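Local atomic coordinates of transcriptional regulator, TetR family (Agrobacterium tumefaciens, PDB entry 3C2B), a protein that probably binds DNA as a TetR-family transcription factor, acting at cis-regulatory sites to control gene expression. Residues His98-Val103 / Gly170-Asp175; Ala19-Ala24 / Ala64-Phe69; Ser85-Ala90 / His211-Gly216. One frame throughout, in Å; residues are numbered along the deposited sequence.

Contact 1: residues His98-Val103 / Gly170-Asp175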
ATOM      1  N   HIS A  98     -15.209  -6.585  -0.731  1.00 35.93           N
ATOM      2  CA  HIS A  98     -15.616  -5.676  -1.794  1.00 36.00           C
ATOM      3  C   HIS A  98     -15.814  -4.244  -1.245  1.00 36.86           C
ATOM      4  O   HIS A  98     -15.343  -3.271  -1.850  1.00 37.55           O
ATOM      5  CB  HIS A  98     -16.926  -6.251  -2.417  1.00 34.12           C
ATOM      6  CG  HIS A  98     -17.320  -5.662  -3.744  1.00 31.89           C
ATOM      7  ND1 HIS A  98     -18.185  -6.317  -4.609  1.00 33.56           N
ATOM      8  CD2 HIS A  98     -17.030  -4.471  -4.337  1.00 30.74           C
ATOM      9  CE1 HIS A  98     -18.404  -5.556  -5.674  1.00 28.63           C
ATOM     10  NE2 HIS A  98     -17.699  -4.444  -5.541  1.00 32.36           N
ATOM     11  N   ASP A  99     -16.522  -4.122  -0.105  1.00 37.08           N
ATOM     12  CA  ASP A  99     -16.601  -2.855   0.641  1.00 37.67           C
ATOM     13  C   ASP A  99     -15.198  -2.262   0.962  1.00 37.29           C
ATOM     14  O   ASP A  99     -14.975  -1.082   0.792  1.00 38.29           O
ATOM     15  CB  ASP A  99     -17.346  -3.060   1.959  1.00 37.07           C
ATOM     16  CG  ASP A  99     -18.816  -3.339   1.777  1.00 39.96           C
ATOM     17  OD1 ASP A  99     -19.360  -3.166   0.662  1.00 41.02           O
ATOM     18  OD2 ASP A  99     -19.456  -3.717   2.785  1.00 41.24           O
ATOM     19  N   LEU A 100     -14.276  -3.070   1.439  1.00 38.01           N
ATOM     20  CA  LEU A 100     -12.883  -2.597   1.692  1.00 38.97           C
ATOM     21  C   LEU A 100     -12.228  -1.969   0.431  1.00 39.97           C
ATOM     22  O   LEU A 100     -11.738  -0.830   0.461  1.00 40.06           O
ATOM     23  CB  LEU A 100     -11.999  -3.719   2.261  1.00 37.81           C
ATOM     24  CG  LEU A 100     -10.494  -3.336   2.491  1.00 38.84           C
ATOM     25  CD1 LEU A 100     -10.336  -2.065   3.375  1.00 37.60           C
ATOM     26  CD2 LEU A 100      -9.708  -4.515   3.145  1.00 38.20           C
ATOM     27  N   LEU A 101     -12.264  -2.715  -0.669  1.00 40.11           N
ATOM     28  CA  LEU A 101     -11.683  -2.276  -1.922  1.00 40.53           C
ATOM     29  C   LEU A 101     -12.296  -0.936  -2.366  1.00 40.76           C
ATOM     30  O   LEU A 101     -11.596   0.009  -2.737  1.00 40.38           O
ATOM     31  CB  LEU A 101     -11.898  -3.371  -2.963  1.00 38.71           C
ATOM     32  CG  LEU A 101     -10.965  -4.561  -2.731  1.00 40.28           C
ATOM     33  CD1 LEU A 101     -11.499  -5.814  -3.476  1.00 38.91           C
ATOM     34  CD2 LEU A 101      -9.433  -4.234  -3.021  1.00 39.92           C
ATOM     35  N   ASP A 102     -13.621  -0.892  -2.287  1.00 40.57           N
ATOM     36  CA  ASP A 102     -14.399   0.261  -2.631  1.00 41.71           C
ATOM     37  C   ASP A 102     -14.065   1.444  -1.733  1.00 40.82           C
ATOM     38  O   ASP A 102     -13.932   2.539  -2.205  1.00 41.25           O
ATOM     39  CB  ASP A 102     -15.855  -0.138  -2.484  1.00 42.62           C
ATOM     40  CG  ASP A 102     -16.705   0.499  -3.469  1.00 47.28           C
ATOM     41  OD1 ASP A 102     -16.560   0.191  -4.673  1.00 56.77           O
ATOM     42  OD2 ASP A 102     -17.525   1.297  -3.040  1.00 46.42           O
ATOM     43  N   VAL A 103     -13.947   1.245  -0.433  1.00 41.59           N
ATOM     44  CA  VAL A 103     -13.516   2.339   0.480  1.00 41.75           C
ATOM     45  C   VAL A 103     -12.082   2.801   0.063  1.00 41.24           C
ATOM     46  O   VAL A 103     -11.808   3.994  -0.070  1.00 41.64           O
ATOM     47  CB  VAL A 103     -13.530   1.871   1.965  1.00 41.77           C
ATOM     48  CG1 VAL A 103     -12.573   2.691   2.836  1.00 45.08           C
ATOM     49  CG2 VAL A 103     -14.963   1.887   2.586  1.00 44.96           C
ATOM     50  N   GLY A 170      -4.276  -8.378   3.461  1.00 34.07           N
ATOM     51  CA  GLY A 170      -3.235  -8.436   2.409  1.00 34.16           C
ATOM     52  C   GLY A 170      -3.734  -9.226   1.199  1.00 34.40           C
ATOM     53  O   GLY A 170      -3.457  -8.884   0.035  1.00 34.92           O
ATOM     54  N   LEU A 171      -4.483 -10.289   1.463  1.00 33.85           N
ATOM     55  CA  LEU A 171      -5.111 -11.077   0.381  1.00 33.86           C
ATOM     56  C   LEU A 171      -6.134 -10.293  -0.449  1.00 34.01           C
ATOM     57  O   LEU A 171      -6.199 -10.454  -1.671  1.00 36.06           O
ATOM     58  CB  LEU A 171      -5.749 -12.376   0.895  1.00 31.16           C
ATOM     59  CG  LEU A 171      -4.787 -13.449   1.468  1.00 32.62           C
ATOM     60  CD1 LEU A 171      -5.590 -14.553   2.196  1.00 31.20           C
ATOM     61  CD2 LEU A 171      -3.900 -14.124   0.361  1.00 32.54           C
ATOM     62  N   ILE A 172      -6.973  -9.495   0.196  1.00 33.12           N
ATOM     63  CA  ILE A 172      -7.916  -8.667  -0.548  1.00 32.11           C
ATOM     64  C   ILE A 172      -7.192  -7.582  -1.388  1.00 32.67           C
ATOM     65  O   ILE A 172      -7.442  -7.452  -2.587  1.00 33.75           O
ATOM     66  CB  ILE A 172      -8.917  -8.002   0.424  1.00 31.84           C
ATOM     67  CG1 ILE A 172      -9.704  -9.084   1.210  1.00 31.74           C
ATOM     68  CG2 ILE A 172      -9.829  -7.027  -0.332  1.00 29.50           C
ATOM     69  CD1 ILE A 172     -10.347  -8.499   2.475  1.00 26.98           C
ATOM     70  N   VAL A 173      -6.281  -6.847  -0.748  1.00 31.93           N
ATOM     71  CA  VAL A 173      -5.771  -5.574  -1.242  1.00 33.65           C
ATOM     72  C   VAL A 173      -4.389  -5.748  -1.961  1.00 34.26           C
ATOM     73  O   VAL A 173      -4.076  -5.007  -2.881  1.00 34.24           O
ATOM     74  CB  VAL A 173      -5.612  -4.560  -0.061  1.00 33.85           C
ATOM     75  CG1 VAL A 173      -4.993  -3.204  -0.540  1.00 33.96           C
ATOM     76  CG2 VAL A 173      -6.969  -4.260   0.573  1.00 33.08           C
ATOM     77  N   SER A 174      -3.585  -6.721  -1.520  1.00 33.80           N
ATOM     78  CA  SER A 174      -2.155  -6.769  -1.918  1.00 34.84           C
ATOM     79  C   SER A 174      -1.551  -5.360  -2.053  1.00 35.33           C
ATOM     80  O   SER A 174      -1.675  -4.546  -1.139  1.00 36.08           O
ATOM     81  CB  SER A 174      -2.017  -7.614  -3.189  1.00 34.30           C
ATOM     82  OG  SER A 174      -0.684  -7.727  -3.585  1.00 35.96           O
ATOM     83  N   ASP A 175      -0.943  -5.016  -3.182  1.00 35.58           N
ATOM     84  CA  ASP A 175      -0.367  -3.661  -3.310  1.00 36.29           C
ATOM     85  C   ASP A 175      -1.346  -2.660  -3.957  1.00 35.51           C
ATOM     86  O   ASP A 175      -0.949  -1.596  -4.357  1.00 35.40           O
ATOM     87  CB  ASP A 175       0.959  -3.701  -4.101  1.00 36.69           C
ATOM     88  CG  ASP A 175       0.751  -4.206  -5.515  1.00 42.74           C
ATOM     89  OD1 ASP A 175      -0.262  -4.903  -5.792  1.00 46.05           O
ATOM     90  OD2 ASP A 175       1.596  -3.926  -6.352  1.00 47.27           O
TER
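Leu100 and Leu101 of helix 86-104 pack on Ile172 and Val173, the last turn of helix 161-173, in the all-helical C-terminal domain of this TetR-family protein. The contact is wholly apolar and all four residues are buried. Two pairings carry most of it. In the first, the methyl CG2 of Ile172 presses against the branch point of Leu101, with Leu101 CG 3.6 Å from Ile172 CG2. Both methyls of Leu101 flank the same group: Ile172 CG2 lies 3.8 Å from Leu101 CD1 and 3.9 Å from Leu101 CD2. Ile172 CG2 is anti to its own backbone N, while CG1 stands beside that N (chi1 -60°); CD1, one bond further out, is the atom that meets Leu100. In the second pairing, Leu100 has its CB directed at the other helix and its CG anti to the backbone N (chi1 177°). Its CD2 touches Val173 CG2 at 3.8 Å, and the two side chains cross at about a right angle. The same Leu100 CD2 also reaches Ile172 CD1 at 4.1 Å, so one methyl bridges two neighbouring residues. Helix 190-205 adds to the layer: Leu101 also rests on its Phe190 and Arg193, and Ile172 on its Ala197. Helix 161-173 ends at Val173, and Ser174 takes a positive phi of 35°. Here the chain meets the second subunit. Arg166 of that subunit gives hydrogen bonds to the carbonyl oxygens of Leu171 and Ile172, and Leu171 packs on Leu171 of the second subunit. Ile172 therefore has its side chain in the domain core and its carbonyl oxygen bonded across the dimer interface. Close helix packing that continues into a helical dimer interface is typical of the ligand-binding and dimerisation domain of TetR regulators.

Contact 2: residues Ala19-Ala24 / Ala64-Phe69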
ATOM      1  N   ALA A  19     -19.562  23.407   4.673  1.00 68.82           N
ATOM      2  CA  ALA A  19     -19.532  23.831   3.273  1.00 68.08           C
ATOM      3  C   ALA A  19     -18.103  24.147   2.808  1.00 68.04           C
ATOM      4  O   ALA A  19     -17.714  23.785   1.689  1.00 68.40           O
ATOM      5  CB  ALA A  19     -20.428  25.023   3.060  1.00 68.16           C
ATOM      6  N   VAL A  20     -17.332  24.811   3.678  1.00 66.82           N
ATOM      7  CA  VAL A  20     -15.941  25.195   3.405  1.00 65.95           C
ATOM      8  C   VAL A  20     -15.010  23.967   3.269  1.00 65.10           C
ATOM      9  O   VAL A  20     -14.213  23.849   2.326  1.00 64.22           O
ATOM     10  CB  VAL A  20     -15.410  26.184   4.503  1.00 66.14           C
ATOM     11  CG1 VAL A  20     -13.872  26.244   4.531  1.00 66.08           C
ATOM     12  CG2 VAL A  20     -16.015  27.602   4.324  1.00 66.00           C
ATOM     13  N   LEU A  21     -15.127  23.056   4.229  1.00 64.44           N
ATOM     14  CA  LEU A  21     -14.380  21.826   4.228  1.00 63.64           C
ATOM     15  C   LEU A  21     -14.695  20.964   2.995  1.00 63.52           C
ATOM     16  O   LEU A  21     -13.795  20.286   2.473  1.00 63.51           O
ATOM     17  CB  LEU A  21     -14.603  21.077   5.550  1.00 63.76           C
ATOM     18  CG  LEU A  21     -13.920  21.711   6.777  1.00 63.53           C
ATOM     19  CD1 LEU A  21     -14.384  21.079   8.078  1.00 63.58           C
ATOM     20  CD2 LEU A  21     -12.373  21.729   6.679  1.00 64.22           C
ATOM     21  N   ASP A  22     -15.946  20.998   2.526  1.00 62.98           N
ATOM     22  CA  ASP A  22     -16.314  20.377   1.247  1.00 63.51           C
ATOM     23  C   ASP A  22     -15.559  20.955   0.042  1.00 63.67           C
ATOM     24  O   ASP A  22     -15.201  20.222  -0.878  1.00 63.82           O
ATOM     25  CB  ASP A  22     -17.820  20.443   0.997  1.00 63.52           C
ATOM     26  CG  ASP A  22     -18.579  19.264   1.606  1.00 64.79           C
ATOM     27  OD1 ASP A  22     -17.987  18.194   1.902  1.00 63.16           O
ATOM     28  OD2 ASP A  22     -19.810  19.421   1.780  1.00 68.38           O
ATOM     29  N   GLN A  23     -15.321  22.261   0.043  1.00 64.16           N
ATOM     30  CA  GLN A  23     -14.508  22.880  -1.004  1.00 64.40           C
ATOM     31  C   GLN A  23     -13.051  22.433  -0.933  1.00 64.17           C
ATOM     32  O   GLN A  23     -12.390  22.240  -1.970  1.00 63.75           O
ATOM     33  CB  GLN A  23     -14.587  24.408  -0.936  1.00 64.65           C
ATOM     34  CG  GLN A  23     -15.875  25.012  -1.510  1.00 66.22           C
ATOM     35  CD  GLN A  23     -16.354  24.317  -2.780  1.00 68.38           C
ATOM     36  OE1 GLN A  23     -17.519  23.934  -2.875  1.00 68.87           O
ATOM     37  NE2 GLN A  23     -15.454  24.145  -3.755  1.00 68.82           N
ATOM     38  N   ALA A  24     -12.564  22.265   0.298  1.00 63.87           N
ATOM     39  CA  ALA A  24     -11.169  21.910   0.543  1.00 63.33           C
ATOM     40  C   ALA A  24     -10.891  20.452   0.146  1.00 63.43           C
ATOM     41  O   ALA A  24      -9.859  20.156  -0.474  1.00 63.59           O
ATOM     42  CB  ALA A  24     -10.781  22.192   1.996  1.00 62.95           C
ATOM     43  N   ALA A  64      -6.190  18.735   9.453  1.00 83.51           N
ATOM     44  CA  ALA A  64      -6.749  17.813  10.440  1.00 83.12           C
ATOM     45  C   ALA A  64      -8.280  17.845  10.487  1.00 82.65           C
ATOM     46  O   ALA A  64      -8.917  16.797  10.677  1.00 82.40           O
ATOM     47  CB  ALA A  64      -6.155  18.086  11.841  1.00 83.12           C
ATOM     48  N   ALA A  65      -8.864  19.037  10.328  1.00 82.22           N
ATOM     49  CA  ALA A  65     -10.318  19.190  10.361  1.00 81.88           C
ATOM     50  C   ALA A  65     -10.929  18.583   9.108  1.00 81.69           C
ATOM     51  O   ALA A  65     -12.007  18.019   9.167  1.00 82.11           O
ATOM     52  CB  ALA A  65     -10.732  20.661  10.531  1.00 81.79           C
HETATM   53  N   MSE A  66     -10.224  18.703   7.988  1.00 80.99           N
HETATM   54  CA  MSE A  66     -10.569  18.023   6.739  1.00 80.97           C
HETATM   55  C   MSE A  66     -10.604  16.477   6.908  1.00 81.12           C
HETATM   56  O   MSE A  66     -11.544  15.797   6.472  1.00 81.28           O
HETATM   57  CB  MSE A  66      -9.548  18.398   5.645  1.00 80.53           C
HETATM   58  CG  MSE A  66      -9.545  19.873   5.181  1.00 78.03           C
HETATM   59 SE   MSE A  66      -8.146  20.245   3.818  0.60 80.74          SE
HETATM   60  CE  MSE A  66      -8.701  18.992   2.420  1.00 74.95           C
ATOM     61  N   ILE A  67      -9.562  15.935   7.531  1.00 81.40           N
ATOM     62  CA  ILE A  67      -9.497  14.501   7.857  1.00 81.45           C
ATOM     63  C   ILE A  67     -10.627  14.076   8.831  1.00 81.81           C
ATOM     64  O   ILE A  67     -11.283  13.058   8.593  1.00 82.04           O
ATOM     65  CB  ILE A  67      -8.104  14.088   8.414  1.00 81.35           C
ATOM     66  CG1 ILE A  67      -7.034  14.240   7.322  1.00 81.82           C
ATOM     67  CG2 ILE A  67      -8.127  12.651   8.985  1.00 79.48           C
ATOM     68  CD1 ILE A  67      -5.590  13.934   7.753  1.00 81.42           C
ATOM     69  N   THR A  68     -10.861  14.843   9.905  1.00 81.62           N
ATOM     70  CA  THR A  68     -11.895  14.458  10.881  1.00 81.26           C
ATOM     71  C   THR A  68     -13.322  14.807  10.429  1.00 80.94           C
ATOM     72  O   THR A  68     -14.278  14.193  10.905  1.00 81.91           O
ATOM     73  CB  THR A  68     -11.615  14.986  12.301  1.00 81.45           C
ATOM     74  OG1 THR A  68     -11.799  16.404  12.340  1.00 81.84           O
ATOM     75  CG2 THR A  68     -10.196  14.632  12.733  1.00 81.67           C
ATOM     76  N   PHE A  69     -13.462  15.789   9.536  1.00 79.81           N
ATOM     77  CA  PHE A  69     -14.746  16.102   8.877  1.00 78.94           C
ATOM     78  C   PHE A  69     -15.138  14.942   7.962  1.00 78.06           C
ATOM     79  O   PHE A  69     -16.288  14.520   7.962  1.00 77.45           O
ATOM     80  CB  PHE A  69     -14.627  17.415   8.065  1.00 79.01           C
ATOM     81  CG  PHE A  69     -15.797  17.707   7.139  1.00 79.40           C
ATOM     82  CD1 PHE A  69     -17.032  18.127   7.645  1.00 78.11           C
ATOM     83  CD2 PHE A  69     -15.650  17.606   5.750  1.00 78.46           C
ATOM     84  CE1 PHE A  69     -18.112  18.411   6.782  1.00 78.06           C
ATOM     85  CE2 PHE A  69     -16.732  17.899   4.882  1.00 77.81           C
ATOM     86  CZ  PHE A  69     -17.957  18.305   5.399  1.00 77.30           C
TER
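The Phe69 ring has Leu21 over one face and the carboxylate of Asp22 at its edge. These residues belong to the N-terminal TetR domain, where helices 15-31 and 59-71 pack on each other and against the predicted helix-turn-helix, residues 37-56. Leu21 CB makes a CH-pi contact, 3.9 Å from the Phe69 ring centroid and 21° off the normal, offset toward the rim. Asp22 OD1 lies in the ring plane, 3.2 Å from Phe69 CE2, where ring hydrogens point outward. This edge approach probably suits the negative oxygen. The carboxylate is turned 69° from the ring. The two short axes cross at -101° and approach to 10.0 Å. Leu21 touches three residues of the other helix, Ala65, Met66 and Phe69. Its CD1 sits 3.7 Å from Phe69 CB, while its other methyl, CD2, lies 3.7 Å from Met66 CG. Phe69 CB is directed at helix 15-31, and its CG is anti to the backbone N. Outside the pair, Leu21 and Ala65 also touch Phe56 of helix 49-56, and Ala24 touches Leu41 of helix 38-45. Both helices of the predicted DNA-binding motif are thus joined to this packing. Met66 is a selenomethionine. Its SE lies 3.7 Å from Ala24 CB, and the chain bends at chi3 to set Met66 CE 3.3 Å from Ala24 O.

Contact 3: residues Ser85-Ala90 / His211-Gly216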
ATOM      1  N   SER A  85     -24.249 -18.954  10.100  1.00 52.28           N
ATOM      2  CA  SER A  85     -24.075 -20.195   9.352  1.00 52.25           C
ATOM      3  C   SER A  85     -22.851 -20.017   8.463  1.00 52.01           C
ATOM      4  O   SER A  85     -22.379 -18.884   8.273  1.00 51.20           O
ATOM      5  CB  SER A  85     -25.272 -20.440   8.453  1.00 52.53           C
ATOM      6  OG  SER A  85     -25.442 -19.354   7.541  1.00 53.95           O
ATOM      7  N   ALA A  86     -22.361 -21.123   7.903  1.00 51.61           N
ATOM      8  CA  ALA A  86     -21.222 -21.090   7.017  1.00 51.21           C
ATOM      9  C   ALA A  86     -21.466 -20.256   5.738  1.00 51.37           C
ATOM     10  O   ALA A  86     -20.620 -19.428   5.388  1.00 51.14           O
ATOM     11  CB  ALA A  86     -20.709 -22.504   6.705  1.00 50.80           C
ATOM     12  N   PRO A  87     -22.618 -20.458   5.040  1.00 51.70           N
ATOM     13  CA  PRO A  87     -22.953 -19.578   3.883  1.00 51.03           C
ATOM     14  C   PRO A  87     -23.056 -18.085   4.247  1.00 50.62           C
ATOM     15  O   PRO A  87     -22.611 -17.249   3.473  1.00 50.19           O
ATOM     16  CB  PRO A  87     -24.345 -20.060   3.440  1.00 51.04           C
ATOM     17  CG  PRO A  87     -24.564 -21.381   4.114  1.00 51.03           C
ATOM     18  CD  PRO A  87     -23.652 -21.491   5.282  1.00 51.49           C
ATOM     19  N   GLN A  88     -23.694 -17.761   5.381  1.00 49.93           N
ATOM     20  CA  GLN A  88     -23.736 -16.389   5.883  1.00 48.98           C
ATOM     21  C   GLN A  88     -22.319 -15.848   6.110  1.00 47.37           C
ATOM     22  O   GLN A  88     -22.033 -14.690   5.788  1.00 47.25           O
ATOM     23  CB  GLN A  88     -24.420 -16.328   7.222  1.00 49.17           C
ATOM     24  CG  GLN A  88     -25.813 -15.870   7.268  1.00 51.45           C
ATOM     25  CD  GLN A  88     -26.340 -16.048   8.684  1.00 55.10           C
ATOM     26  OE1 GLN A  88     -26.557 -17.169   9.129  1.00 55.67           O
ATOM     27  NE2 GLN A  88     -26.485 -14.945   9.415  1.00 56.83           N
ATOM     28  N   LEU A  89     -21.466 -16.666   6.720  1.00 45.01           N
ATOM     29  CA  LEU A  89     -20.098 -16.258   6.980  1.00 44.40           C
ATOM     30  C   LEU A  89     -19.389 -15.934   5.667  1.00 43.56           C
ATOM     31  O   LEU A  89     -18.801 -14.861   5.528  1.00 43.82           O
ATOM     32  CB  LEU A  89     -19.336 -17.355   7.706  1.00 43.74           C
ATOM     33  CG  LEU A  89     -18.120 -17.025   8.595  1.00 43.38           C
ATOM     34  CD1 LEU A  89     -16.967 -18.025   8.414  1.00 41.12           C
ATOM     35  CD2 LEU A  89     -17.651 -15.584   8.557  1.00 40.00           C
ATOM     36  N   ALA A  90     -19.468 -16.859   4.703  1.00 43.11           N
ATOM     37  CA  ALA A  90     -18.791 -16.713   3.425  1.00 42.86           C
ATOM     38  C   ALA A  90     -19.281 -15.453   2.714  1.00 43.03           C
ATOM     39  O   ALA A  90     -18.489 -14.656   2.220  1.00 41.87           O
ATOM     40  CB  ALA A  90     -19.011 -17.975   2.539  1.00 43.25           C
ATOM     41  N   HIS A 211     -15.826 -26.023   5.622  1.00 48.40           N
ATOM     42  CA  HIS A 211     -15.643 -26.596   4.288  1.00 48.81           C
ATOM     43  C   HIS A 211     -16.685 -27.677   3.964  1.00 48.76           C
ATOM     44  O   HIS A 211     -17.257 -27.697   2.861  1.00 48.30           O
ATOM     45  CB  HIS A 211     -14.217 -27.126   4.111  1.00 49.24           C
ATOM     46  CG  HIS A 211     -13.158 -26.050   4.158  1.00 52.06           C
ATOM     47  ND1 HIS A 211     -13.204 -24.917   3.370  1.00 53.48           N
ATOM     48  CD2 HIS A 211     -12.024 -25.950   4.891  1.00 53.20           C
ATOM     49  CE1 HIS A 211     -12.160 -24.152   3.640  1.00 54.63           C
ATOM     50  NE2 HIS A 211     -11.427 -24.758   4.557  1.00 54.61           N
ATOM     51  N   SER A 212     -16.948 -28.569   4.917  1.00 48.73           N
ATOM     52  CA  SER A 212     -17.923 -29.622   4.654  1.00 48.94           C
ATOM     53  C   SER A 212     -19.368 -29.075   4.667  1.00 48.49           C
ATOM     54  O   SER A 212     -20.244 -29.625   4.010  1.00 48.58           O
ATOM     55  CB  SER A 212     -17.723 -30.820   5.580  1.00 49.10           C
ATOM     56  OG  SER A 212     -17.989 -30.477   6.921  1.00 52.25           O
ATOM     57  N   GLU A 213     -19.600 -27.968   5.374  1.00 48.23           N
ATOM     58  CA  GLU A 213     -20.908 -27.308   5.334  1.00 48.17           C
ATOM     59  C   GLU A 213     -21.122 -26.479   4.065  1.00 48.27           C
ATOM     60  O   GLU A 213     -22.203 -26.509   3.496  1.00 48.33           O
ATOM     61  CB  GLU A 213     -21.148 -26.451   6.577  1.00 47.84           C
ATOM     62  CG  GLU A 213     -22.482 -25.706   6.544  1.00 49.07           C
ATOM     63  CD  GLU A 213     -22.842 -25.081   7.863  1.00 48.69           C
ATOM     64  OE1 GLU A 213     -22.345 -25.591   8.898  1.00 51.37           O
ATOM     65  OE2 GLU A 213     -23.622 -24.095   7.855  1.00 46.37           O
ATOM     66  N   LEU A 214     -20.110 -25.717   3.642  1.00 48.77           N
ATOM     67  CA  LEU A 214     -20.153 -25.012   2.354  1.00 48.78           C
ATOM     68  C   LEU A 214     -20.225 -25.996   1.198  1.00 49.16           C
ATOM     69  O   LEU A 214     -20.665 -25.631   0.111  1.00 49.01           O
ATOM     70  CB  LEU A 214     -18.942 -24.100   2.164  1.00 48.72           C
ATOM     71  CG  LEU A 214     -18.908 -22.884   3.095  1.00 48.17           C
ATOM     72  CD1 LEU A 214     -17.666 -22.066   2.863  1.00 48.99           C
ATOM     73  CD2 LEU A 214     -20.142 -22.027   2.924  1.00 48.92           C
ATOM     74  N   GLY A 215     -19.788 -27.231   1.443  1.00 49.43           N
ATOM     75  CA  GLY A 215     -19.864 -28.298   0.447  1.00 50.48           C
ATOM     76  C   GLY A 215     -21.165 -29.082   0.440  1.00 50.87           C
ATOM     77  O   GLY A 215     -21.229 -30.147  -0.173  1.00 51.77           O
ATOM     78  N   GLY A 216     -22.199 -28.572   1.119  1.00 51.11           N
ATOM     79  CA  GLY A 216     -23.529 -29.198   1.145  1.00 51.24           C
ATOM     80  C   GLY A 216     -23.552 -30.685   1.455  1.00 51.35           C
ATOM     81  O   GLY A 216     -22.978 -31.135   2.449  1.00 51.58           O
TER
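Glu213 and Leu214, at the C-terminal end of helix 208-214, meet Ala86 and Pro87 in the first turn of helix 86-104. The polar link is one hydrogen bond. Ala86 N donates to Glu213 OE2 at 3.2 Å; the bond is fairly straight, 161° at the hydrogen. The N-H comes to the oxygen from above the carboxylate plane. Glu213 CG is anti to the backbone N and the chain runs on extended, which brings the carboxylate to the start of the other helix. A negative group here would probably be favoured by the N-terminal end of the helix dipole. The stem of Glu213 lies against Ala86, whose CB is 3.5 Å from Glu213 CD. Beside the polar link, Leu214 offers one methyl to several atoms. Leu214 CD2 lies 3.6 Å from Ala86 C, 3.9 Å from Ala86 CB and 4.2 Å from Ala90 CB. Pro87 adds its ring carbon CD beside Glu213 OE2. A second shell holds the helix start. Ser85 is the N-cap and forms a capping box with Gln88. Ser85 OG accepts from Gln88 N at 3.2 Å, and Ser85 N donates to Gln88 OE1 at 3.1 Å. The Ser85 hydroxyl also donates to Gln88 OE1, in the amide plane and on a lone pair, whereas Ser85 N comes from above that plane. The other carboxylate oxygen, Glu213 OE1, is hydrogen-bonded to Tyr155 OH, which ties the acid to a loop. Tyr155 also packs on Ala86 and Leu89. The contact lies at the surface of the chain: the C-terminal helix 208-214 packs its end on the start of helix 86-104, while His211 and Leu214 rest on Leu202 of helix 190-205.

Contact 1 is the buried one, contact 2 is partly buried, and contact 3 lies at the surface. Contacts 1 and 3 share helix 86-104, one well along it and one at its first turn, with centres 22 Å apart. Contact 2 holds other helices, in the N-terminal domain; its centre is 43 Å from that of contact 3, on the opposite side of the chain's centre. Chemistry follows place. Contact 1 uses aliphatic groups alone. Contact 2 adds an aromatic ring, a selenium atom and a carboxylate at the ring edge. Contact 3 joins a hydrogen bond from a helix N-terminus to a small apolar patch. Of the three, contact 1 alone borders the second subunit.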